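Local atomic coordinates of protelomerase (PDB entry 4F43), a protein that generates covalently closed hairpin ends on linear DNA as a telomere resolvase and also protects them, here as a fragment containing the catalytic domain, bound to hairpin DNA. Residues 203-206 with 207-210; 212-215 with 216-220; 242-245 with 246-250. The protein carries 1 engineered substitution. All coordinates share one frame; numbering follows the deposited sequence.

Interaction 1. Residues 203-206 with 207-210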
loop_
_atom_site.group_PDB
_atom_site.type_symbol
_atom_site.label_atom_id
_atom_site.label_comp_id
_atom_site.label_asym_id
_atom_site.label_seq_id
_atom_site.Cartn_x
_atom_site.Cartn_y
_atom_site.Cartn_z
ATOM N N LEU A 203 -11.311 -7.616 14.638
ATOM C CA LEU A 203 -10.889 -7.546 16.034
ATOM C C LEU A 203 -11.962 -6.955 16.947
ATOM O O LEU A 203 -11.718 -6.694 18.124
ATOM C CB LEU A 203 -9.575 -6.770 16.153
ATOM C CG LEU A 203 -8.448 -7.340 15.285
ATOM C CD1 LEU A 203 -7.154 -6.575 15.492
ATOM C CD2 LEU A 203 -8.254 -8.821 15.571
ATOM N N THR A 204 -13.149 -6.746 16.390
ATOM C CA THR A 204 -14.323 -6.374 17.171
ATOM C C THR A 204 -15.549 -6.927 16.454
ATOM O O THR A 204 -15.443 -7.376 15.313
ATOM C CB THR A 204 -14.448 -4.847 17.343
ATOM O OG1 THR A 204 -15.454 -4.552 18.321
ATOM C CG2 THR A 204 -14.813 -4.187 16.028
ATOM N N ARG A 205 -16.704 -6.904 17.113
ATOM C CA ARG A 205 -17.911 -7.500 16.538
ATOM C C ARG A 205 -18.276 -6.913 15.174
ATOM O O ARG A 205 -18.188 -5.704 14.961
ATOM C CB ARG A 205 -19.092 -7.429 17.509
ATOM C CG ARG A 205 -19.065 -6.252 18.466
ATOM C CD ARG A 205 -20.035 -6.485 19.612
ATOM N NE ARG A 205 -19.997 -5.419 20.609
ATOM C CZ ARG A 205 -20.887 -4.436 20.686
ATOM N NH1 ARG A 205 -21.891 -4.379 19.822
ATOM N NH2 ARG A 205 -20.775 -3.511 21.629
ATOM N N SER A 206 -18.679 -7.793 14.260
ATOM C CA SER A 206 -18.894 -7.445 12.856
ATOM C C SER A 206 -19.921 -6.336 12.631
ATOM O O SER A 206 -19.795 -5.550 11.690
ATOM C CB SER A 206 -19.283 -8.691 12.055
ATOM O OG SER A 206 -20.383 -9.356 12.648
ATOM N N GLU A 207 -20.933 -6.276 13.492
ATOM C CA GLU A 207 -21.986 -5.273 13.369
ATOM C C GLU A 207 -21.431 -3.859 13.523
ATOM O O GLU A 207 -21.848 -2.935 12.822
ATOM C CB GLU A 207 -23.090 -5.520 14.400
ATOM C CG GLU A 207 -23.765 -6.881 14.293
ATOM C CD GLU A 207 -23.014 -7.973 15.031
ATOM O OE1 GLU A 207 -22.262 -7.649 15.975
ATOM O OE2 GLU A 207 -23.175 -9.156 14.665
ATOM N N THR A 208 -20.483 -3.703 14.441
ATOM C CA THR A 208 -19.865 -2.408 14.700
ATOM C C THR A 208 -19.045 -1.937 13.500
ATOM O O THR A 208 -19.161 -0.788 13.067
ATOM C CB THR A 208 -18.965 -2.458 15.949
ATOM O OG1 THR A 208 -19.683 -3.056 17.037
ATOM C CG2 THR A 208 -18.521 -1.058 16.343
ATOM N N VAL A 209 -18.219 -2.835 12.966
ATOM C CA VAL A 209 -17.405 -2.534 11.793
ATOM C C VAL A 209 -18.281 -2.196 10.592
ATOM O O VAL A 209 -18.039 -1.212 9.892
ATOM C CB VAL A 209 -16.477 -3.710 11.428
ATOM C CG1 VAL A 209 -15.792 -3.455 10.094
ATOM C CG2 VAL A 209 -15.451 -3.932 12.522
ATOM N N LEU A 210 -19.304 -3.015 10.368
ATOM C CA LEU A 210 -20.237 -2.809 9.265
ATOM C C LEU A 210 -20.953 -1.470 9.384
ATOM O O LEU A 210 -21.138 -0.764 8.392
ATOM C CB LEU A 210 -21.259 -3.948 9.207
ATOM C CG LEU A 210 -20.943 -5.111 8.263
ATOM C CD1 LEU A 210 -19.507 -5.578 8.423
ATOM C CD2 LEU A 210 -21.910 -6.265 8.492
#

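Interaction 2. Residues 212-215 with 216-220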
loop_
_atom_site.group_PDB
_atom_site.type_symbol
_atom_site.label_atom_id
_atom_site.label_comp_id
_atom_site.label_asym_id
_atom_site.label_seq_id
_atom_site.Cartn_x
_atom_site.Cartn_y
_atom_site.Cartn_z
ATOM N N ALA A 212 -19.857 1.249 11.109
ATOM C CA ALA A 212 -18.868 2.309 10.930
ATOM C C ALA A 212 -18.511 2.510 9.461
ATOM O O ALA A 212 -18.304 3.636 9.011
ATOM C CB ALA A 212 -17.620 2.007 11.737
ATOM N N TYR A 213 -18.442 1.408 8.723
ATOM C CA TYR A 213 -18.158 1.458 7.295
ATOM C C TYR A 213 -19.331 2.066 6.533
ATOM O O TYR A 213 -19.141 2.887 5.629
ATOM C CB TYR A 213 -17.847 0.059 6.762
ATOM C CG TYR A 213 -17.849 -0.037 5.254
ATOM C CD1 TYR A 213 -16.791 0.458 4.503
ATOM C CD2 TYR A 213 -18.912 -0.625 4.580
ATOM C CE1 TYR A 213 -16.792 0.370 3.124
ATOM C CE2 TYR A 213 -18.923 -0.717 3.202
ATOM C CZ TYR A 213 -17.860 -0.217 2.479
ATOM O OH TYR A 213 -17.864 -0.305 1.106
ATOM N N LYS A 214 -20.541 1.663 6.909
ATOM C CA LYS A 214 -21.749 2.171 6.269
ATOM C C LYS A 214 -21.872 3.675 6.484
ATOM O O LYS A 214 -22.377 4.397 5.624
ATOM C CB LYS A 214 -22.988 1.453 6.806
ATOM C CG LYS A 214 -24.190 1.535 5.883
ATOM C CD LYS A 214 -23.875 0.918 4.529
ATOM C CE LYS A 214 -25.055 1.028 3.578
ATOM N NZ LYS A 214 -24.739 0.456 2.240
ATOM N N ARG A 215 -21.402 4.144 7.637
ATOM C CA ARG A 215 -21.370 5.574 7.920
ATOM C C ARG A 215 -20.259 6.255 7.130
ATOM O O ARG A 215 -20.428 7.370 6.635
ATOM C CB ARG A 215 -21.168 5.819 9.416
ATOM C CG ARG A 215 -22.339 5.391 10.283
ATOM C CD ARG A 215 -21.968 5.450 11.752
ATOM N NE ARG A 215 -21.499 6.777 12.140
ATOM C CZ ARG A 215 -20.625 7.002 13.116
ATOM N NH1 ARG A 215 -20.116 5.987 13.799
ATOM N NH2 ARG A 215 -20.254 8.242 13.403
ATOM N N LEU A 216 -19.121 5.575 7.023
ATOM C CA LEU A 216 -17.962 6.094 6.303
ATOM C C LEU A 216 -18.281 6.365 4.840
ATOM O O LEU A 216 -17.901 7.400 4.293
ATOM C CB LEU A 216 -16.800 5.102 6.393
ATOM C CG LEU A 216 -15.614 5.352 5.455
ATOM C CD1 LEU A 216 -14.738 6.489 5.962
ATOM C CD2 LEU A 216 -14.801 4.081 5.259
ATOM N N ARG A 217 -18.983 5.429 4.212
ATOM C CA ARG A 217 -19.273 5.521 2.784
ATOM C C ARG A 217 -20.258 6.631 2.420
ATOM O O ARG A 217 -20.088 7.312 1.410
ATOM C CB ARG A 217 -19.776 4.176 2.256
ATOM C CG ARG A 217 -18.660 3.240 1.832
ATOM C CD ARG A 217 -17.982 3.757 0.573
ATOM N NE ARG A 217 -16.576 3.374 0.502
ATOM C CZ ARG A 217 -15.570 4.163 0.867
ATOM N NH1 ARG A 217 -15.814 5.382 1.329
ATOM N NH2 ARG A 217 -14.319 3.734 0.769
ATOM N N GLU A 218 -21.282 6.813 3.247
ATOM C CA GLU A 218 -22.357 7.749 2.930
ATOM C C GLU A 218 -22.044 9.192 3.320
ATOM O O GLU A 218 -22.882 10.080 3.161
ATOM C CB GLU A 218 -23.666 7.289 3.573
ATOM C CG GLU A 218 -24.148 5.948 3.051
ATOM C CD GLU A 218 -25.412 5.474 3.734
ATOM O OE1 GLU A 218 -25.907 6.185 4.634
ATOM O OE2 GLU A 218 -25.912 4.389 3.370
ATOM N N SER A 219 -20.836 9.423 3.824
ATOM C CA SER A 219 -20.401 10.773 4.158
ATOM C C SER A 219 -19.957 11.514 2.900
ATOM O O SER A 219 -19.779 10.907 1.845
ATOM C CB SER A 219 -19.268 10.737 5.186
ATOM O OG SER A 219 -18.162 9.993 4.704
ATOM N N GLY A 220 -19.781 12.826 3.018
ATOM C CA GLY A 220 -19.366 13.646 1.894
ATOM C C GLY A 220 -17.946 13.349 1.455
ATOM O O GLY A 220 -17.690 13.062 0.282
#

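Interaction 3. Residues 242-245 with 246-250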
loop_
_atom_site.group_PDB
_atom_site.type_symbol
_atom_site.label_atom_id
_atom_site.label_comp_id
_atom_site.label_asym_id
_atom_site.label_seq_id
_atom_site.Cartn_x
_atom_site.Cartn_y
_atom_site.Cartn_z
ATOM N N ARG A 242 -1.337 11.008 8.162
ATOM C CA ARG A 242 -0.036 10.836 8.796
ATOM C C ARG A 242 0.059 11.567 10.129
ATOM O O ARG A 242 0.502 10.995 11.120
ATOM C CB ARG A 242 1.081 11.305 7.861
ATOM C CG ARG A 242 2.451 11.377 8.511
ATOM C CD ARG A 242 3.531 11.599 7.467
ATOM N NE ARG A 242 4.827 11.896 8.070
ATOM C CZ ARG A 242 5.325 13.121 8.201
ATOM N NH1 ARG A 242 4.635 14.167 7.767
ATOM N NH2 ARG A 242 6.513 13.301 8.759
ATOM N N ASP A 243 -0.360 12.828 10.154
ATOM C CA ASP A 243 -0.285 13.622 11.380
ATOM C C ASP A 243 -1.343 13.236 12.412
ATOM O O ASP A 243 -1.121 13.373 13.618
ATOM C CB ASP A 243 -0.353 15.118 11.069
ATOM C CG ASP A 243 1.020 15.739 10.914
ATOM O OD1 ASP A 243 1.565 15.712 9.791
ATOM O OD2 ASP A 243 1.558 16.249 11.920
ATOM N N THR A 244 -2.490 12.759 11.942
ATOM C CA THR A 244 -3.525 12.281 12.851
ATOM C C THR A 244 -3.058 11.004 13.548
ATOM O O THR A 244 -3.271 10.830 14.750
ATOM C CB THR A 244 -4.861 12.047 12.130
ATOM O OG1 THR A 244 -5.250 13.240 11.439
ATOM C CG2 THR A 244 -5.940 11.672 13.133
ATOM N N VAL A 245 -2.405 10.124 12.791
ATOM C CA VAL A 245 -1.791 8.931 13.370
ATOM C C VAL A 245 -0.647 9.331 14.306
ATOM O O VAL A 245 -0.450 8.722 15.360
ATOM C CB VAL A 245 -1.292 7.958 12.278
ATOM C CG1 VAL A 245 -0.364 6.907 12.867
ATOM C CG2 VAL A 245 -2.470 7.294 11.584
ATOM N N PHE A 246 0.088 10.368 13.912
ATOM C CA PHE A 246 1.160 10.930 14.727
ATOM C C PHE A 246 0.638 11.311 16.105
ATOM O O PHE A 246 1.223 10.949 17.126
ATOM C CB PHE A 246 1.735 12.179 14.054
ATOM C CG PHE A 246 3.114 11.996 13.486
ATOM C CD1 PHE A 246 4.233 12.316 14.236
ATOM C CD2 PHE A 246 3.294 11.528 12.196
ATOM C CE1 PHE A 246 5.503 12.160 13.715
ATOM C CE2 PHE A 246 4.561 11.369 11.670
ATOM C CZ PHE A 246 5.666 11.686 12.431
ATOM N N ASN A 247 -0.474 12.039 16.124
ATOM C CA ASN A 247 -1.029 12.569 17.365
ATOM C C ASN A 247 -1.802 11.552 18.202
ATOM O O ASN A 247 -1.781 11.615 19.432
ATOM C CB ASN A 247 -1.915 13.782 17.075
ATOM C CG ASN A 247 -1.145 14.928 16.450
ATOM O OD1 ASN A 247 0.039 15.123 16.731
ATOM N ND2 ASN A 247 -1.815 15.694 15.596
ATOM N N LEU A 248 -2.483 10.623 17.538
ATOM C CA LEU A 248 -3.305 9.633 18.232
ATOM C C LEU A 248 -2.505 8.751 19.187
ATOM O O LEU A 248 -2.532 8.951 20.402
ATOM C CB LEU A 248 -4.063 8.759 17.229
ATOM C CG LEU A 248 -5.422 9.281 16.759
ATOM C CD1 LEU A 248 -6.074 8.287 15.813
ATOM C CD2 LEU A 248 -6.320 9.560 17.951
ATOM N N PHE A 249 -1.794 7.776 18.630
ATOM C CA PHE A 249 -1.040 6.822 19.433
ATOM C C PHE A 249 0.325 7.388 19.817
ATOM O O PHE A 249 1.353 6.743 19.613
ATOM C CB PHE A 249 -0.867 5.511 18.665
ATOM C CG PHE A 249 -2.048 5.152 17.808
ATOM C CD1 PHE A 249 -3.148 4.511 18.352
ATOM C CD2 PHE A 249 -2.057 5.456 16.455
ATOM C CE1 PHE A 249 -4.234 4.181 17.563
ATOM C CE2 PHE A 249 -3.140 5.130 15.661
ATOM C CZ PHE A 249 -4.230 4.491 16.215
ATOM N N GLU A 250 0.321 8.592 20.379
ATOM C CA GLU A 250 1.551 9.304 20.712
ATOM C C GLU A 250 2.388 8.607 21.785
ATOM O O GLU A 250 3.565 8.315 21.570
ATOM C CB GLU A 250 1.229 10.732 21.158
ATOM C CG GLU A 250 2.415 11.477 21.744
ATOM C CD GLU A 250 2.869 12.629 20.873
ATOM O OE1 GLU A 250 2.018 13.217 20.172
ATOM O OE2 GLU A 250 4.078 12.943 20.887
#

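Interaction 1. Residues 203-206 with 207-210
The carbonyl of R205, the N-cap residue of helix 206-217, faces the amides of T208 and V209 as the chain passes from an extended loop into its first helical turn. R205 O receives a weak, bent bond from T208 N (3.1 Å, 131° at the hydrogen) and a long, weak but straighter one from V209 N at 3.5 Å. The first firm rung comes one residue later, where L210 N meets S206 O at 2.9 Å. The L210 side chain also lies against this acceptor, its CD1 3.3 Å from S206 O.

Side chains meet on both a buried and an exposed part of this turn. Among the buried residues, the methyl CG2 of T204 touches CG2 of V209 at 3.6 Å. T204 can present its methyl here because OG1 stands anti to the backbone N (chi1 -169°), and it is there that the hydroxyl bonds to E132. Among the more exposed ones, R205 runs out fully extended from CG to NE past T208, whose OG1 lies over one face of the guanidinium, offset toward its rim, and 3.6 Å from R205 CG. E207 bends at its second torsion, which carries OE1 back to R205 CB at 3.5 Å. The S206 hydroxyl is hydrogen-bonded to the carbonyl of S174.

The first turn thus rests on one firm and two weak backbone bonds and a methyl contact, while the T204 and S206 hydroxyls are satisfied outside it. With R205 NH1 and E207 OE1 5.1 Å apart, the opposite charges can offer at most a diffuse electrostatic attraction.

Interaction 2. Residues 212-215 with 216-220
Backbone bonds tie the last turns of helix 206-217 together, L216 N meeting A212 O and R217 N meeting Y213 O, each at 2.9 Å.

A hydroxyl takes over where the chain turns. S219 is the N-cap of helix 220-225; its OG donates to L216 O at 2.6 Å and also makes a weak cap bond to G222 N. With OG wedged between the backbone N and the carbonyl carbon (chi1 58°), one side chain touches the polar ends of two successive helices.

Packing centres on Y213. With CG anti to the backbone N (chi1 167°), the ring comes back alongside the bent chain of R217, whose CG lies 3.6 Å from Y213 CZ. The ring and guanidinium planes are 69° apart, and the aliphatic part of the arginine does most of the touching. L216 CD2 approaches the same ring, 4.2 Å from Y213 CD1, and both residues rest on L147 of helix 140-151. Farther out, the Y213 hydroxyl bonds to A162 O and the ring meets F164 edge-to-face.

Charge enters at K214 and E218. E218 OE2 comes to 3.5 Å from K214 CE but stays 4.3 Å from K214 NZ, beyond a salt bridge.

The turn is therefore held by directed bonds along the backbone and at S219. R217 and K214 meet their neighbours in it chiefly through methylenes, while R217 NH2 makes a weak hydrogen bond to F159 O, and the K214-E218 attraction is probably modest at this exposed surface.

Interaction 3. Residues 242-245 with 246-250
F246 closes a helical turn onto R242, its N bonding to R242 O at 2.9 Å, and its ring returns to the same carbonyl: CD2 stands 3.0 Å from R242 O, which lies at the ring edge and in its plane. The arginine, extended from CG to NE with CG anti to the backbone N (chi1 171°), runs beside the phenyl group in the same direction. CE2 of F246 meets one guanidinium face, 3.6 Å from R242 NE, with the two planes 77° apart. That NE is salt-bridged to a DNA phosphate, so the phenylalanine lines the flank of a DNA-contacting arginine in the telomere resolvase catalytic domain. D243 OD1 forms a long salt bridge with R242 NH1, well out of the guanidinium plane, a matter of charge without a directed N-H.

N247 continues the helical ladder, N to D243 O at 2.9 Å. L248 does likewise with T244 O, its CB and CG both 3.3 Å from that oxygen, while its side chain and that of T244 pack on I145 of helix 140-151. F249 is the centre of an inverse gamma turn, spanned by a weak bond from E250 N to L248 O; its CD2 lies 4.2 Å from V245 CG1, and the ring packs against V127, I130 and C131 of helix 124-134.

Interactions 1 and 2 follow each other on helix 206-217, their centres 14 Å apart, one at its start and the other near its end. Interaction 3, on helix 230-248, is separate: its centre is 23 Å from that of interaction 1 and 22 Å from that of interaction 2. Helix 140-151 relates all three, since V209, Y213 and L216 pack on its L147 while T244 and L248 meet I145. They differ in their distance from the DNA. The nearest atom of interaction 3 lies about 3 Å from the DNA, which R242 contacts. For interaction 2 the nearest atom is about 12 Å from the DNA. For interaction 1 it is about 16 Å from the DNA, consistent with interactions 1 and 2 being structural packing within the catalytic domain.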